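Local coordinates for protein thiamine pyrophosphokinase (Saccharomyces cerevisiae, PDB 1IG0) that transfers a pyrophosphate group from ATP to thiamine, making thiamine diphosphate and AMP as a homodimer, at residues B[267-272]-B[287-292]; B[246-251]-B[306-311]; B[234-239]-B[293-298]. All blocks are in the same frame, centred on the assembly; numbering follows the deposited sequence.

Contact 1. Residues B[267-272]-B[287-292]; sequences GLKWDV and SNRFVG. With VIB (3-(4-amino-2-methyl-pyrimidin-5-ylmethyl)-5-(2-hydroxy-ethyl)-4-methyl-thiazol-3-ium), chain C.
The side-chain oxygen OD1 of N288 is gripped by two backbone N-H groups. W270 N reaches it across the contact at 3.2 Å, tilted 19° from the amide carbonyl plane, while R289 N, the next residue along, sits 2.8 Å from OD1 on an in-plane lone pair. The other branch, ND2, donates to W270 O in a nearly straight 3.1 Å bond and also to S285. With both ends tied, the amide is fixed in rotation; CG lies anti to the backbone N (chi1 -152°), which turns the amide toward W270, whose N and O it meets like a neighbouring strand's peptide. Further along, K269 N donates to R289 O, and G267 O takes both V291 N and G292 N from the same face of its plane.

This is the thiamine pocket in the vitamin B1 binding domain, where the short strands 270-272 and 288-289 belong to different sheets. One face of the W270 indole lies against the ligand, with VIB C7A 3.4 Å above the ring plane toward its rim and the pyrimidine over CG and CD2. K269 CG sits over the rim of the opposite face, and N288 OD1 meets the ring edge in plane. V272 CG1 touches the pyrimidine methyl CM2, and S287 OG takes a weak bond from the ligand hydroxyl O1. The second subunit adds Y123, whose ring meets W270 edge-to-face, and Q122.

K269 and R289 run side by side, K269 CB to R289 CG 3.5 Å. Their like charges are probably eased by E10, which salt-bridges each; K269 NZ also bonds to N8 O.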
loop_
_atom_site.group_PDB
_atom_site.type_symbol
_atom_site.label_atom_id
_atom_site.label_comp_id
_atom_site.label_asym_id
_atom_site.label_seq_id
_atom_site.Cartn_x
_atom_site.Cartn_y
_atom_site.Cartn_z
ATOM N N GLY B 267 -13.950 16.804 -14.237
ATOM C CA GLY B 267 -14.213 15.484 -14.777
ATOM C C GLY B 267 -14.242 14.357 -13.763
ATOM O O GLY B 267 -14.244 13.189 -14.142
ATOM N N LEU B 268 -14.247 14.699 -12.479
ATOM C CA LEU B 268 -14.312 13.695 -11.421
ATOM C C LEU B 268 -15.688 13.815 -10.770
ATOM O O LEU B 268 -16.220 14.920 -10.648
ATOM C CB LEU B 268 -13.221 13.940 -10.373
ATOM C CG LEU B 268 -11.754 13.732 -10.769
ATOM C CD1 LEU B 268 -10.853 14.165 -9.619
ATOM C CD2 LEU B 268 -11.512 12.269 -11.117
ATOM N N LYS B 269 -16.264 12.686 -10.365
ATOM C CA LYS B 269 -17.578 12.686 -9.726
ATOM C C LYS B 269 -17.609 13.778 -8.666
ATOM O O LYS B 269 -18.617 14.458 -8.484
ATOM C CB LYS B 269 -17.859 11.325 -9.088
ATOM C CG LYS B 269 -19.193 11.240 -8.360
ATOM C CD LYS B 269 -20.383 11.460 -9.282
ATOM C CE LYS B 269 -21.690 11.327 -8.509
ATOM N NZ LYS B 269 -22.881 11.579 -9.367
ATOM N N TRP B 270 -16.486 13.935 -7.974
ATOM C CA TRP B 270 -16.336 14.957 -6.952
ATOM C C TRP B 270 -15.147 15.828 -7.348
ATOM O O TRP B 270 -13.993 15.461 -7.117
ATOM C CB TRP B 270 -16.094 14.313 -5.586
ATOM C CG TRP B 270 -17.323 13.673 -5.011
ATOM C CD1 TRP B 270 -18.309 14.286 -4.290
ATOM C CD2 TRP B 270 -17.709 12.299 -5.134
ATOM N NE1 TRP B 270 -19.288 13.378 -3.958
ATOM C CE2 TRP B 270 -18.948 12.151 -4.468
ATOM C CE3 TRP B 270 -17.135 11.179 -5.752
ATOM C CZ2 TRP B 270 -19.616 10.923 -4.391
ATOM C CZ3 TRP B 270 -17.804 9.955 -5.677
ATOM C CH2 TRP B 270 -19.033 9.842 -5.005
ATOM N N ASP B 271 -15.435 16.965 -7.976
ATOM C CA ASP B 271 -14.390 17.892 -8.401
ATOM C C ASP B 271 -14.076 18.871 -7.282
ATOM O O ASP B 271 -14.970 19.292 -6.546
ATOM C CB ASP B 271 -14.817 18.674 -9.646
ATOM C CG ASP B 271 -14.571 17.910 -10.933
ATOM O OD1 ASP B 271 -13.563 17.176 -11.006
ATOM O OD2 ASP B 271 -15.372 18.059 -11.878
ATOM N N VAL B 272 -12.805 19.239 -7.162
ATOM C CA VAL B 272 -12.381 20.162 -6.119
ATOM C C VAL B 272 -11.584 21.344 -6.662
ATOM O O VAL B 272 -11.116 21.322 -7.799
ATOM C CB VAL B 272 -11.526 19.435 -5.057
ATOM C CG1 VAL B 272 -12.350 18.353 -4.383
ATOM C CG2 VAL B 272 -10.299 18.825 -5.703
ATOM N N SER B 287 -12.075 6.732 -3.500
ATOM C CA SER B 287 -13.356 6.291 -4.035
ATOM C C SER B 287 -13.989 7.334 -4.952
ATOM O O SER B 287 -15.211 7.488 -4.984
ATOM C CB SER B 287 -14.327 5.951 -2.902
ATOM O OG SER B 287 -13.918 4.780 -2.216
ATOM N N ASN B 288 -13.157 8.063 -5.686
ATOM C CA ASN B 288 -13.671 9.053 -6.620
ATOM C C ASN B 288 -13.851 8.262 -7.913
ATOM O O ASN B 288 -13.617 7.052 -7.936
ATOM C CB ASN B 288 -12.659 10.180 -6.834
ATOM C CG ASN B 288 -13.321 11.504 -7.196
ATOM O OD1 ASN B 288 -14.309 11.543 -7.933
ATOM N ND2 ASN B 288 -12.766 12.597 -6.688
ATOM N N ARG B 289 -14.265 8.925 -8.984
ATOM C CA ARG B 289 -14.447 8.235 -10.254
ATOM C C ARG B 289 -14.544 9.248 -11.387
ATOM O O ARG B 289 -14.934 10.394 -11.174
ATOM C CB ARG B 289 -15.717 7.373 -10.218
ATOM C CG ARG B 289 -17.005 8.158 -10.419
ATOM C CD ARG B 289 -18.236 7.293 -10.243
ATOM N NE ARG B 289 -18.454 6.946 -8.844
ATOM C CZ ARG B 289 -19.602 7.122 -8.202
ATOM N NH1 ARG B 289 -20.646 7.644 -8.833
ATOM N NH2 ARG B 289 -19.707 6.769 -6.929
ATOM N N PHE B 290 -14.178 8.821 -12.590
ATOM C CA PHE B 290 -14.237 9.691 -13.758
ATOM C C PHE B 290 -15.687 9.891 -14.199
ATOM O O PHE B 290 -16.474 8.944 -14.220
ATOM C CB PHE B 290 -13.461 9.069 -14.925
ATOM C CG PHE B 290 -11.992 8.888 -14.667
ATOM C CD1 PHE B 290 -11.344 7.735 -15.101
ATOM C CD2 PHE B 290 -11.245 9.874 -14.026
ATOM C CE1 PHE B 290 -9.978 7.564 -14.903
ATOM C CE2 PHE B 290 -9.875 9.712 -13.823
ATOM C CZ PHE B 290 -9.241 8.554 -14.263
ATOM N N VAL B 291 -16.042 11.125 -14.546
ATOM C CA VAL B 291 -17.387 11.420 -15.027
ATOM C C VAL B 291 -17.276 12.146 -16.359
ATOM O O VAL B 291 -18.261 12.302 -17.080
ATOM C CB VAL B 291 -18.192 12.286 -14.032
ATOM C CG1 VAL B 291 -18.438 11.500 -12.758
ATOM C CG2 VAL B 291 -17.456 13.586 -13.739
ATOM N N GLY B 292 -16.066 12.595 -16.678
ATOM C CA GLY B 292 -15.848 13.270 -17.942
ATOM C C GLY B 292 -16.045 12.252 -19.048
ATOM O O GLY B 292 -15.521 11.140 -18.968
HETATM C CM2 VIB C . -13.133 15.139 -2.727
HETATM N N4A VIB C . -17.107 12.515 -1.361
HETATM C CM4 VIB C . -17.660 7.587 -2.554
HETATM O O1 VIB C . -15.310 5.318 0.862
HETATM C C7 VIB C . -16.473 4.968 0.105
HETATM C C6 VIB C . -17.497 6.133 0.156
HETATM C C2 VIB C . -15.557 9.484 -0.325
HETATM S S1 VIB C . -15.764 8.317 1.017
HETATM C C5 VIB C . -16.799 7.448 -0.179
HETATM C C4 VIB C . -16.855 8.101 -1.371
HETATM N N3 VIB C . -16.170 9.193 -1.386
HETATM C C7A VIB C . -16.073 10.088 -2.574
HETATM C C4A VIB C . -15.856 12.561 -2.009
HETATM N N3A VIB C . -15.142 13.778 -2.049
HETATM C C2A VIB C . -13.894 13.844 -2.687
HETATM N N1A VIB C . -13.361 12.690 -3.291
HETATM C C6A VIB C . -14.071 11.473 -3.253
HETATM C C5A VIB C . -15.322 11.401 -2.615
#

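Contact 2. Residues B[246-251]-B[306-311]; sequences TCIGNC and LNVEIF
E309 and N250 meet through two short bonds, both with backbone donors, one ending on a backbone oxygen and the other on a carboxylate. E309 N donates to N250 O, and in return N250 N gives its hydrogen to E309 OE1 at 2.8 Å, nearly straight at 174°, on the anti lone pair of the carboxylate. The carboxylate thus takes the place of a backbone acceptor. Chi1 (171°) puts CG of E309 anti to the backbone N, and the extended chain takes CD of E309 to 3.8 Å from N250 N, where OE1 accepts. An alanine at E309 would probably leave N250 N without its acceptor and R195 of the second subunit without the carboxylate it faces. A side chain on G249 would run into this carboxylate. G249 N bonds to E309 O at 2.9 Å, so G249 and N250 both turn to the same glutamate.

The sharing falls at a beta bulge: between the non-hydrogen-bonded pairs I248-I310 and C251-V308 the register of these antiparallel strands slips by one residue. On the face holding those pairs, I248 CG2 packs on V308 CG1 at 3.6 Å, and I248 CD1 touches I310 CG2. On E309's side the F311 ring lies beside the backbone at the end of helix 241-247: T246 O meets its edge in plane, 3.4 Å from F311 CD1, and CZ approaches G249 CA. F311 N closes this end on C247 O.

Outward, strand 304-310 is flanked by strand 225-230, and strand 248-254 by 288-289, whose R289 packs on N250. R195 of the second subunit makes a long, weak ion pair with E309 OE1. The negative charge at the bulge is likely to be offset partly by N250 N-H and partly, more weakly, from across the dimer interface.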
loop_
_atom_site.group_PDB
_atom_site.type_symbol
_atom_site.label_atom_id
_atom_site.label_comp_id
_atom_site.label_asym_id
_atom_site.label_seq_id
_atom_site.Cartn_x
_atom_site.Cartn_y
_atom_site.Cartn_z
ATOM N N THR B 246 -15.931 -0.087 -19.846
ATOM C CA THR B 246 -15.713 -1.524 -19.745
ATOM C C THR B 246 -14.607 -1.961 -18.791
ATOM O O THR B 246 -14.755 -2.965 -18.097
ATOM C CB THR B 246 -15.403 -2.131 -21.135
ATOM O OG1 THR B 246 -16.438 -1.769 -22.056
ATOM C CG2 THR B 246 -15.321 -3.653 -21.054
ATOM N N CYS B 247 -13.513 -1.205 -18.739
ATOM C CA CYS B 247 -12.380 -1.594 -17.902
ATOM C C CYS B 247 -12.008 -0.701 -16.723
ATOM O O CYS B 247 -11.135 -1.067 -15.939
ATOM C CB CYS B 247 -11.139 -1.751 -18.784
ATOM S SG CYS B 247 -11.436 -2.591 -20.354
ATOM N N ILE B 248 -12.651 0.452 -16.576
ATOM C CA ILE B 248 -12.288 1.349 -15.482
ATOM C C ILE B 248 -13.331 1.494 -14.382
ATOM O O ILE B 248 -14.528 1.598 -14.649
ATOM C CB ILE B 248 -11.940 2.757 -16.023
ATOM C CG1 ILE B 248 -10.859 2.642 -17.101
ATOM C CG2 ILE B 248 -11.455 3.657 -14.890
ATOM C CD1 ILE B 248 -9.583 1.952 -16.636
ATOM N N GLY B 249 -12.852 1.501 -13.141
ATOM C CA GLY B 249 -13.728 1.654 -11.996
ATOM C C GLY B 249 -13.509 3.010 -11.352
ATOM O O GLY B 249 -13.588 4.043 -12.018
ATOM N N ASN B 250 -13.228 3.012 -10.056
ATOM C CA ASN B 250 -12.992 4.254 -9.334
ATOM C C ASN B 250 -11.534 4.688 -9.463
ATOM O O ASN B 250 -10.738 4.037 -10.139
ATOM C CB ASN B 250 -13.345 4.078 -7.858
ATOM C CG ASN B 250 -14.797 3.701 -7.651
ATOM O OD1 ASN B 250 -15.702 4.394 -8.112
ATOM N ND2 ASN B 250 -15.030 2.600 -6.949
ATOM N N CYS B 251 -11.193 5.792 -8.807
ATOM C CA CYS B 251 -9.832 6.311 -8.838
ATOM C C CYS B 251 -9.581 7.116 -7.577
ATOM O O CYS B 251 -10.521 7.478 -6.867
ATOM C CB CYS B 251 -9.616 7.201 -10.066
ATOM S SG CYS B 251 -10.565 8.744 -10.089
ATOM N N LEU B 306 -1.671 8.667 -8.546
ATOM C CA LEU B 306 -3.048 8.393 -8.920
ATOM C C LEU B 306 -3.213 6.895 -9.099
ATOM O O LEU B 306 -2.351 6.228 -9.674
ATOM C CB LEU B 306 -3.398 9.100 -10.231
ATOM C CG LEU B 306 -4.835 8.953 -10.730
ATOM C CD1 LEU B 306 -5.766 9.778 -9.862
ATOM C CD2 LEU B 306 -4.920 9.413 -12.170
ATOM N N ASN B 307 -4.307 6.362 -8.578
ATOM C CA ASN B 307 -4.579 4.949 -8.739
ATOM C C ASN B 307 -5.888 4.888 -9.506
ATOM O O ASN B 307 -6.839 5.607 -9.193
ATOM C CB ASN B 307 -4.705 4.246 -7.381
ATOM C CG ASN B 307 -6.085 4.383 -6.770
ATOM O OD1 ASN B 307 -6.945 3.517 -6.944
ATOM N ND2 ASN B 307 -6.305 5.477 -6.053
ATOM N N VAL B 308 -5.918 4.062 -10.542
ATOM C CA VAL B 308 -7.116 3.914 -11.348
ATOM C C VAL B 308 -7.530 2.458 -11.293
ATOM O O VAL B 308 -6.810 1.578 -11.765
ATOM C CB VAL B 308 -6.866 4.320 -12.816
ATOM C CG1 VAL B 308 -8.117 4.066 -13.647
ATOM C CG2 VAL B 308 -6.474 5.790 -12.886
ATOM N N GLU B 309 -8.686 2.207 -10.694
ATOM C CA GLU B 309 -9.185 0.851 -10.577
ATOM C C GLU B 309 -9.430 0.278 -11.960
ATOM O O GLU B 309 -10.023 0.933 -12.819
ATOM C CB GLU B 309 -10.478 0.830 -9.761
ATOM C CG GLU B 309 -11.186 -0.513 -9.759
ATOM C CD GLU B 309 -12.379 -0.534 -8.830
ATOM O OE1 GLU B 309 -13.131 0.463 -8.810
ATOM O OE2 GLU B 309 -12.567 -1.550 -8.128
ATOM N N ILE B 310 -8.955 -0.941 -12.175
ATOM C CA ILE B 310 -9.130 -1.607 -13.454
ATOM C C ILE B 310 -9.811 -2.951 -13.276
ATOM O O ILE B 310 -9.736 -3.570 -12.213
ATOM C CB ILE B 310 -7.779 -1.852 -14.162
ATOM C CG1 ILE B 310 -6.839 -2.620 -13.229
ATOM C CG2 ILE B 310 -7.169 -0.533 -14.591
ATOM C CD1 ILE B 310 -5.524 -3.022 -13.866
ATOM N N PHE B 311 -10.489 -3.385 -14.328
ATOM C CA PHE B 311 -11.166 -4.670 -14.342
ATOM C C PHE B 311 -10.289 -5.504 -15.265
ATOM O O PHE B 311 -10.538 -5.618 -16.465
ATOM C CB PHE B 311 -12.581 -4.493 -14.894
ATOM C CG PHE B 311 -13.416 -3.524 -14.098
ATOM C CD1 PHE B 311 -14.279 -2.642 -14.734
ATOM C CD2 PHE B 311 -13.324 -3.482 -12.709
ATOM C CE1 PHE B 311 -15.037 -1.729 -14.000
ATOM C CE2 PHE B 311 -14.078 -2.574 -11.964
ATOM C CZ PHE B 311 -14.934 -1.696 -12.612
#

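Contact 3. Residues B[234-239]-B[293-298]; sequences GTLIEY and DNCCFI
I237 and C296 form the tight middle of this antiparallel ladder, with I237 N to C296 O at 2.7 Å, nearly along the C=O axis, and C296 N returning to I237 O at 2.8 Å. T235 and I298 repeat the two-bond pairing. On the face of T235, I237, C296 and I298 the tips of I237 and I298 meet obliquely, CD1 to CD1 at 4.0 Å. C296 also packs on L268 and F290. Equally close is the buried Y239 ring, laid over N294 and C295: N294 C stands 3.5 Å above one face of the ring, toward the rim, and D293 O meets its edge. Its hydroxyl bonds to G292 O, tying the ring to the chain just before D293.

The two strands, 235-238 and 295-300, are neighbours in the mixed five-stranded sheet of the thiamine-binding half, one layer of its beta sandwich; strand 23-26 runs on the far side of 235-238. On the sheet's other face L236 CD1 rests on C295 CB at 3.9 Å and reaches F297 CB; with CG of L236 anti to its backbone N (chi1 -178°), the end of the side chain leans over the partner strand. The F297 ring swings back along the first strand, where its CE1 lies 3.6 Å from G234 CA. A water accepts from G234 N and donates to I298 O, carrying the ladder one step beyond T235.

Toward 293-294 the pairing thins out to a single bond, Y239 N to N294 O, with the donor 38° out of the carbonyl plane. The exposed N294 side chain touches Y239 O through CB, E238 adds only a light CG contact to C295 CB, and the D293 carboxylate reaches away to a salt bridge with K13.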
loop_
_atom_site.group_PDB
_atom_site.type_symbol
_atom_site.label_atom_id
_atom_site.label_comp_id
_atom_site.label_asym_id
_atom_site.label_seq_id
_atom_site.Cartn_x
_atom_site.Cartn_y
_atom_site.Cartn_z
ATOM N N GLY B 234 -1.257 20.667 -13.825
ATOM C CA GLY B 234 -2.205 20.375 -14.886
ATOM C C GLY B 234 -1.907 19.211 -15.806
ATOM O O GLY B 234 -1.082 19.320 -16.711
ATOM N N THR B 235 -2.594 18.096 -15.577
ATOM C CA THR B 235 -2.431 16.899 -16.391
ATOM C C THR B 235 -3.800 16.449 -16.878
ATOM O O THR B 235 -4.734 16.313 -16.088
ATOM C CB THR B 235 -1.793 15.742 -15.589
ATOM O OG1 THR B 235 -0.432 16.061 -15.277
ATOM C CG2 THR B 235 -1.827 14.453 -16.394
ATOM N N LEU B 236 -3.916 16.229 -18.182
ATOM C CA LEU B 236 -5.174 15.790 -18.763
ATOM C C LEU B 236 -5.137 14.293 -19.032
ATOM O O LEU B 236 -4.348 13.818 -19.851
ATOM C CB LEU B 236 -5.452 16.536 -20.070
ATOM C CG LEU B 236 -6.775 16.185 -20.760
ATOM C CD1 LEU B 236 -7.938 16.716 -19.933
ATOM C CD2 LEU B 236 -6.801 16.778 -22.158
ATOM N N ILE B 237 -5.988 13.553 -18.329
ATOM C CA ILE B 237 -6.075 12.110 -18.503
ATOM C C ILE B 237 -7.130 11.827 -19.567
ATOM O O ILE B 237 -8.286 12.230 -19.433
ATOM C CB ILE B 237 -6.482 11.418 -17.189
ATOM C CG1 ILE B 237 -5.441 11.711 -16.107
ATOM C CG2 ILE B 237 -6.627 9.918 -17.413
ATOM C CD1 ILE B 237 -5.839 11.232 -14.741
ATOM N N GLU B 238 -6.726 11.139 -20.629
ATOM C CA GLU B 238 -7.644 10.823 -21.716
ATOM C C GLU B 238 -8.004 9.345 -21.764
ATOM O O GLU B 238 -7.215 8.484 -21.372
ATOM C CB GLU B 238 -7.032 11.253 -23.051
ATOM C CG GLU B 238 -6.723 12.739 -23.130
ATOM C CD GLU B 238 -6.235 13.158 -24.502
ATOM O OE1 GLU B 238 -6.938 12.878 -25.495
ATOM O OE2 GLU B 238 -5.153 13.772 -24.589
ATOM N N TYR B 239 -9.210 9.058 -22.241
ATOM C CA TYR B 239 -9.680 7.686 -22.351
ATOM C C TYR B 239 -10.855 7.548 -23.304
ATOM O O TYR B 239 -11.700 8.437 -23.406
ATOM C CB TYR B 239 -10.068 7.148 -20.968
ATOM C CG TYR B 239 -10.905 8.096 -20.134
ATOM C CD1 TYR B 239 -12.264 8.290 -20.399
ATOM C CD2 TYR B 239 -10.333 8.811 -19.082
ATOM C CE1 TYR B 239 -13.031 9.177 -19.631
ATOM C CE2 TYR B 239 -11.087 9.698 -18.311
ATOM C CZ TYR B 239 -12.434 9.877 -18.588
ATOM O OH TYR B 239 -13.172 10.758 -17.825
ATOM N N ASP B 293 -16.810 12.618 -20.070
ATOM C CA ASP B 293 -17.082 11.724 -21.193
ATOM C C ASP B 293 -15.841 11.022 -21.731
ATOM O O ASP B 293 -15.820 9.798 -21.865
ATOM C CB ASP B 293 -17.730 12.501 -22.343
ATOM C CG ASP B 293 -19.237 12.559 -22.239
ATOM O OD1 ASP B 293 -19.848 13.292 -23.045
ATOM O OD2 ASP B 293 -19.810 11.872 -21.367
ATOM N N ASN B 294 -14.808 11.802 -22.030
ATOM C CA ASN B 294 -13.585 11.252 -22.602
ATOM C C ASN B 294 -12.286 11.710 -21.946
ATOM O O ASN B 294 -11.205 11.331 -22.398
ATOM C CB ASN B 294 -13.519 11.607 -24.084
ATOM C CG ASN B 294 -13.531 13.106 -24.315
ATOM O OD1 ASN B 294 -14.574 13.752 -24.211
ATOM N ND2 ASN B 294 -12.366 13.668 -24.608
ATOM N N CYS B 295 -12.373 12.526 -20.902
ATOM C CA CYS B 295 -11.159 12.991 -20.242
ATOM C C CYS B 295 -11.397 13.635 -18.883
ATOM O O CYS B 295 -12.492 14.114 -18.585
ATOM C CB CYS B 295 -10.403 13.968 -21.151
ATOM S SG CYS B 295 -11.315 15.461 -21.601
ATOM N N CYS B 296 -10.350 13.630 -18.064
ATOM C CA CYS B 296 -10.385 14.202 -16.727
ATOM C C CYS B 296 -9.147 15.073 -16.539
ATOM O O CYS B 296 -8.044 14.685 -16.926
ATOM C CB CYS B 296 -10.402 13.082 -15.686
ATOM S SG CYS B 296 -10.320 13.647 -13.981
ATOM N N PHE B 297 -9.334 16.248 -15.948
ATOM C CA PHE B 297 -8.235 17.178 -15.721
ATOM C C PHE B 297 -7.911 17.288 -14.238
ATOM O O PHE B 297 -8.800 17.503 -13.414
ATOM C CB PHE B 297 -8.602 18.560 -16.269
ATOM C CG PHE B 297 -7.538 19.604 -16.067
ATOM C CD1 PHE B 297 -6.324 19.526 -16.746
ATOM C CD2 PHE B 297 -7.757 20.674 -15.203
ATOM C CE1 PHE B 297 -5.344 20.506 -16.571
ATOM C CE2 PHE B 297 -6.786 21.658 -15.018
ATOM C CZ PHE B 297 -5.577 21.575 -15.703
ATOM N N ILE B 298 -6.634 17.134 -13.903
ATOM C CA ILE B 298 -6.187 17.234 -12.519
ATOM C C ILE B 298 -5.002 18.186 -12.437
ATOM O O ILE B 298 -3.974 17.969 -13.078
ATOM C CB ILE B 298 -5.772 15.856 -11.959
ATOM C CG1 ILE B 298 -6.990 14.928 -11.928
ATOM C CG2 ILE B 298 -5.196 16.012 -10.552
ATOM C CD1 ILE B 298 -6.679 13.502 -11.526
HETATM O O HOH W 1 -1.431 18.552 -12.079
#

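Following the chain, 234-239 comes first and leads through helix 241-247 into 246-251, so contacts 2 and 3 open before either has closed. Next comes 267-272, which 287-292 meets to close contact 1, the shortest loop, nested inside both others. The chain then runs directly on into 293-298, closing contact 3, and finally into 306-311, closing contact 2; these two loops cross. Contact 3 lies in the five-stranded sheet and contact 2 in the larger mixed sheet, and L306 packs on I237 between them. Contact 1 joins both: N288 O probably bonds to C251 N, while L268 packs on both C251 and C296, placing the thiamine pocket beside the two sheets.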